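Local atomic coordinates of transmembrane protein (PDB entry 3PAM), a protein that probably serves as part of the solute-binding component of an ABC-type oligopeptide transport system. Residues 49-54 with 240-245; 57-62 with 85-90. All coordinates share one frame; numbering follows the deposited sequence.

Overall arrangement
Both contacts involve the long loop that runs from strand 45-46 to helix 65-71, and their centres lie 9 Å apart on the same side of the chain's centre. Along the chain, contact 2 is nested inside the loop that contact 1 closes: 57-62 meets 85-90 after 22 intervening residues, whereas 49-54 waits for helix 232-249, 185 residues on. Contact 1 is buried and contact 2 lies at the surface. A probable hydrogen bond of 2.8 Å from Asp243 OD2 to Ser58 OG joins them, so that Asp243 probably bonds to both parts of the loop. Contact 1 sets this connection on helix 232-249, the last helix before strand 252-257, and contact 2 sets it on the loop leaving helix 80-84.

Contact 1 of 2, residues 49-54 with 240-245; sequences GYWDGS and RALDRI
In the loop after strand 45-46, Tyr50 and Trp51 meet Asp243 of helix 232-249, whose carboxylate accepts from the loop backbone. Tyr50 N donates to Asp243 OD1 at 2.8 Å, with an N-H...O angle of 143°; the oxygen is met on its syn side, 26° out of the carboxylate plane. OD1 also lies in the plane of the Tyr50 ring, at its edge, 3.4 Å from Tyr50 CD2. With its CG anti to the backbone N (chi1 -169°), Asp243 reaches the loop from the helix flank. Its second oxygen, OD2, receives a hydrogen bond from water 1 at 3.0 Å. The same water donates to Asp52 OD1 at 2.6 Å and accepts from Trp51 N at 2.8 Å, and its position between the two carboxylates would be expected to ease their mutual repulsion. Asp52 OD1 in turn accepts from Gly49 N at 2.9 Å, which draws the ends of Gly49-Asp52 together. The Trp51 indole supplies the apolar share: CE3, at the ring edge, packs on Asp243 CB, while CH2 touches Leu242 CD2 at 3.7 Å. Around this buried contact, Tyr50 also packs on Leu246 and Trp51 on Val239 of the same helix. Farther round helix 232-249, Ala241 and Ile245 pack against helices 65-71 and 217-228, placing the helix between those elements and the loop.

Contact 2 of 2, residues 57-62 with 85-90; sequences SSIGKP and GSWRIS
The Trp87 indole is approached at its edge by Ile59, whose CG1 lies near the ring plane, 4.4 Å from Trp87 CZ3: a loose apolar touch, not packing over a face. One face of the indole carries the backbone N of Ile89, which sits 3.6 Å above the plane and offset toward the rim; that same N-H is hydrogen-bonded to Glu48. Trp87 holds its CG anti to the backbone N (chi1 -175°), which swings the ring toward Ile59. The rest of the contact is backbone against backbone. The type I beta turn from Ser58 to Lys61, and the Lys61 carbonyl that follows it, lie against Gly85, whose CA is 4.3 Å from Lys61 CA and 3.4 Å from Lys61 O. No hydrogen bond crosses between the two segments, and the carbonyls Ile59 O and Gly85 O, both acceptors, stand 3.2 Å apart. Gly85 has positive phi (89°), and a CB modelled there would clash with Lys61 C and also press on the carbonyl of the preceding residue, so the close approach depends on the missing side chain. Inside the turn segment, Ile59 N makes a weak hydrogen bond of 3.5 Å to Ser57 OG. Trp87 extends the packing to Ile247 of helix 232-249 and Val82 of helix 80-84. A glycine with positive phi, the first residue to leave helical angles after helix 80-84, is typical of a helix C-terminus; here that helix exit abuts the beta turn leading toward helix 65-71, at the surface of the domain.

Contact 1 of 2, residues 49-54 with 240-245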
loop_
_atom_site.group_PDB
_atom_site.type_symbol
_atom_site.label_atom_id
_atom_site.label_comp_id
_atom_site.label_asym_id
_atom_site.label_seq_id
_atom_site.Cartn_x
_atom_site.Cartn_y
_atom_site.Cartn_z
ATOM N N GLY A 49 7.014 -5.684 1.398
ATOM C CA GLY A 49 7.529 -4.360 1.216
ATOM C C GLY A 49 7.709 -4.109 -0.242
ATOM O O GLY A 49 6.992 -4.617 -1.046
ATOM N N TYR A 50 8.693 -3.313 -0.572
ATOM C CA TYR A 50 8.857 -2.887 -1.926
ATOM C C TYR A 50 10.099 -3.395 -2.605
ATOM O O TYR A 50 10.177 -3.338 -3.779
ATOM C CB TYR A 50 8.753 -1.374 -1.989
ATOM C CG TYR A 50 7.378 -0.901 -1.663
ATOM C CD1 TYR A 50 6.467 -0.667 -2.657
ATOM C CD2 TYR A 50 6.983 -0.721 -0.366
ATOM C CE1 TYR A 50 5.234 -0.263 -2.376
ATOM C CE2 TYR A 50 5.750 -0.321 -0.086
ATOM C CZ TYR A 50 4.876 -0.091 -1.095
ATOM O OH TYR A 50 3.617 0.314 -0.837
ATOM N N TRP A 51 11.051 -3.931 -1.869
ATOM C CA TRP A 51 12.200 -4.521 -2.500
ATOM C C TRP A 51 12.507 -5.835 -1.822
ATOM O O TRP A 51 13.608 -6.051 -1.396
ATOM C CB TRP A 51 13.385 -3.570 -2.440
ATOM C CG TRP A 51 13.302 -2.534 -3.472
ATOM C CD1 TRP A 51 13.702 -2.639 -4.731
ATOM C CD2 TRP A 51 12.748 -1.236 -3.339
ATOM N NE1 TRP A 51 13.456 -1.511 -5.403
ATOM C CE2 TRP A 51 12.858 -0.623 -4.567
ATOM C CE3 TRP A 51 12.163 -0.537 -2.296
ATOM C CZ2 TRP A 51 12.428 0.660 -4.790
ATOM C CZ3 TRP A 51 11.749 0.716 -2.516
ATOM C CH2 TRP A 51 11.883 1.310 -3.746
ATOM N N ASP A 52 11.480 -6.674 -1.707
ATOM C CA ASP A 52 11.528 -8.013 -1.084
ATOM C C ASP A 52 12.540 -8.999 -1.670
ATOM O O ASP A 52 12.578 -9.225 -2.875
ATOM C CB ASP A 52 10.142 -8.670 -1.091
ATOM C CG ASP A 52 9.137 -7.930 -0.217
ATOM O OD1 ASP A 52 9.476 -6.856 0.340
ATOM O OD2 ASP A 52 7.996 -8.420 -0.093
ATOM N N GLY A 53 13.337 -9.592 -0.789
ATOM C CA GLY A 53 14.270 -10.635 -1.174
ATOM C C GLY A 53 15.410 -10.066 -1.982
ATOM O O GLY A 53 15.879 -10.681 -2.925
ATOM N N SER A 54 15.826 -8.870 -1.592
ATOM C CA SER A 54 16.920 -8.147 -2.194
ATOM C C SER A 54 17.705 -7.564 -1.035
ATOM O O SER A 54 17.173 -7.402 0.069
ATOM C CB SER A 54 16.366 -7.033 -3.087
ATOM O OG SER A 54 17.129 -5.837 -3.003
ATOM N N ARG A 240 16.745 1.412 0.959
ATOM C CA ARG A 240 16.211 0.863 2.200
ATOM C C ARG A 240 15.395 1.907 2.951
ATOM O O ARG A 240 14.301 1.612 3.448
ATOM C CB ARG A 240 17.324 0.255 3.063
ATOM C CG ARG A 240 17.206 -1.270 3.156
ATOM C CD ARG A 240 18.477 -2.027 2.787
ATOM N NE ARG A 240 19.397 -2.164 3.916
ATOM C CZ ARG A 240 20.259 -3.169 4.080
ATOM N NH1 ARG A 240 20.342 -4.163 3.202
ATOM N NH2 ARG A 240 21.040 -3.186 5.144
ATOM N N ALA A 241 15.887 3.138 2.998
ATOM C CA ALA A 241 15.130 4.188 3.663
ATOM C C ALA A 241 13.804 4.447 2.936
ATOM O O ALA A 241 12.757 4.569 3.574
ATOM C CB ALA A 241 15.944 5.438 3.801
ATOM N N LEU A 242 13.838 4.486 1.603
ATOM C CA LEU A 242 12.605 4.627 0.835
ATOM C C LEU A 242 11.592 3.519 1.136
ATOM O O LEU A 242 10.425 3.799 1.394
ATOM C CB LEU A 242 12.897 4.714 -0.662
ATOM C CG LEU A 242 11.684 4.830 -1.594
ATOM C CD1 LEU A 242 10.778 6.012 -1.196
ATOM C CD2 LEU A 242 12.102 4.925 -3.070
ATOM N N ASP A 243 12.034 2.263 1.097
ATOM C CA ASP A 243 11.174 1.131 1.444
ATOM C C ASP A 243 10.456 1.364 2.793
ATOM O O ASP A 243 9.270 1.098 2.931
ATOM C CB ASP A 243 11.993 -0.161 1.499
ATOM C CG ASP A 243 11.122 -1.399 1.588
ATOM O OD1 ASP A 243 10.070 -1.426 0.922
ATOM O OD2 ASP A 243 11.479 -2.354 2.325
ATOM N N ARG A 244 11.200 1.926 3.716
ATOM C CA ARG A 244 10.779 2.177 5.054
ATOM C C ARG A 244 9.661 3.194 5.156
ATOM O O ARG A 244 8.777 3.065 5.940
ATOM C CB ARG A 244 11.979 2.619 5.857
ATOM C CG ARG A 244 12.506 1.547 6.731
ATOM C CD ARG A 244 13.936 1.696 7.242
ATOM N NE ARG A 244 14.226 0.450 7.912
ATOM C CZ ARG A 244 15.305 -0.277 7.777
ATOM N NH1 ARG A 244 16.297 0.134 7.043
ATOM N NH2 ARG A 244 15.372 -1.416 8.409
ATOM N N ILE A 245 9.737 4.205 4.330
ATOM C CA ILE A 245 8.723 5.233 4.156
ATOM C C ILE A 245 7.499 4.707 3.438
ATOM O O ILE A 245 6.373 5.057 3.789
ATOM C CB ILE A 245 9.286 6.434 3.373
ATOM C CG1 ILE A 245 10.385 7.096 4.200
ATOM C CG2 ILE A 245 8.173 7.444 3.038
ATOM C CD1 ILE A 245 11.025 8.256 3.540
HETATM O O HOH W 1 11.135 -4.828 0.733
#

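Contact 2 of 2, residues 57-62 with 85-90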
loop_
_atom_site.group_PDB
_atom_site.type_symbol
_atom_site.label_atom_id
_atom_site.label_comp_id
_atom_site.label_asym_id
_atom_site.label_seq_id
_atom_site.Cartn_x
_atom_site.Cartn_y
_atom_site.Cartn_z
ATOM N N SER A 57 15.879 -4.656 0.336
ATOM C CA SER A 57 14.720 -4.724 1.202
ATOM C C SER A 57 15.102 -4.240 2.577
ATOM O O SER A 57 16.233 -4.436 3.001
ATOM C CB SER A 57 14.199 -6.148 1.308
ATOM O OG SER A 57 12.911 -6.133 1.893
ATOM N N SER A 58 14.155 -3.609 3.269
ATOM C CA SER A 58 14.372 -3.139 4.650
ATOM C C SER A 58 13.766 -4.058 5.687
ATOM O O SER A 58 13.880 -3.810 6.887
ATOM C CB SER A 58 13.782 -1.752 4.858
ATOM O OG SER A 58 12.368 -1.797 4.920
ATOM N N ILE A 59 13.134 -5.125 5.228
ATOM C CA ILE A 59 12.192 -5.839 6.074
ATOM C C ILE A 59 12.739 -6.377 7.392
ATOM O O ILE A 59 12.132 -6.133 8.446
ATOM C CB ILE A 59 11.376 -6.870 5.279
ATOM C CG1 ILE A 59 10.210 -6.140 4.616
ATOM C CG2 ILE A 59 10.878 -8.026 6.179
ATOM C CD1 ILE A 59 9.849 -6.683 3.263
ATOM N N GLY A 60 13.869 -7.070 7.362
ATOM C CA GLY A 60 14.314 -7.761 8.578
ATOM C C GLY A 60 15.526 -7.198 9.300
ATOM O O GLY A 60 16.189 -7.908 10.052
ATOM N N LYS A 61 15.815 -5.917 9.102
ATOM C CA LYS A 61 17.016 -5.310 9.640
ATOM C C LYS A 61 16.797 -3.921 10.136
ATOM O O LYS A 61 15.957 -3.239 9.620
ATOM C CB LYS A 61 18.040 -5.232 8.550
ATOM C CG LYS A 61 17.494 -5.467 7.219
ATOM C CD LYS A 61 18.480 -5.052 6.200
ATOM C CE LYS A 61 18.220 -5.690 4.877
ATOM N NZ LYS A 61 18.581 -7.106 4.861
ATOM N N PRO A 62 17.566 -3.488 11.119
ATOM C CA PRO A 62 17.413 -2.146 11.670
ATOM C C PRO A 62 18.100 -1.121 10.786
ATOM O O PRO A 62 19.079 -1.440 10.104
ATOM C CB PRO A 62 18.124 -2.238 13.028
ATOM C CG PRO A 62 18.363 -3.727 13.259
ATOM C CD PRO A 62 18.548 -4.271 11.889
ATOM N N GLY A 85 13.248 -2.956 12.080
ATOM C CA GLY A 85 13.244 -4.231 11.351
ATOM C C GLY A 85 12.390 -5.294 12.012
ATOM O O GLY A 85 12.407 -6.461 11.613
ATOM N N SER A 86 11.641 -4.867 13.025
ATOM C CA SER A 86 10.663 -5.700 13.720
ATOM C C SER A 86 9.439 -5.951 12.838
ATOM O O SER A 86 8.939 -7.076 12.756
ATOM C CB SER A 86 10.272 -5.033 15.048
ATOM O OG SER A 86 8.865 -4.995 15.237
ATOM N N TRP A 87 8.987 -4.897 12.160
ATOM C CA TRP A 87 7.771 -4.924 11.356
ATOM C C TRP A 87 7.713 -6.108 10.404
ATOM O O TRP A 87 8.695 -6.440 9.760
ATOM C CB TRP A 87 7.649 -3.615 10.577
ATOM C CG TRP A 87 6.386 -3.475 9.796
ATOM C CD1 TRP A 87 5.255 -2.829 10.192
ATOM C CD2 TRP A 87 6.118 -3.987 8.478
ATOM N NE1 TRP A 87 4.302 -2.890 9.199
ATOM C CE2 TRP A 87 4.803 -3.603 8.141
ATOM C CE3 TRP A 87 6.870 -4.714 7.544
ATOM C CZ2 TRP A 87 4.219 -3.926 6.920
ATOM C CZ3 TRP A 87 6.284 -5.050 6.327
ATOM C CH2 TRP A 87 4.976 -4.651 6.022
ATOM N N ARG A 88 6.552 -6.752 10.351
ATOM C CA ARG A 88 6.238 -7.770 9.351
ATOM C C ARG A 88 4.766 -7.595 8.994
ATOM O O ARG A 88 3.973 -7.180 9.842
ATOM C CB ARG A 88 6.521 -9.188 9.880
ATOM N N ILE A 89 4.395 -7.876 7.748
ATOM C CA ILE A 89 2.998 -7.721 7.333
ATOM C C ILE A 89 2.093 -8.667 8.119
ATOM O O ILE A 89 2.492 -9.795 8.431
ATOM C CB ILE A 89 2.801 -7.906 5.802
ATOM C CG1 ILE A 89 1.457 -7.314 5.356
ATOM C CG2 ILE A 89 2.948 -9.378 5.351
ATOM C CD1 ILE A 89 1.546 -5.871 4.980
ATOM N N SER A 90 0.889 -8.190 8.454
ATOM C CA SER A 90 -0.061 -8.942 9.269
ATOM C C SER A 90 -0.675 -10.103 8.509
ATOM O O SER A 90 -1.038 -9.990 7.318
ATOM C CB SER A 90 -1.170 -8.034 9.818
ATOM O OG SER A 90 -2.193 -7.811 8.857
#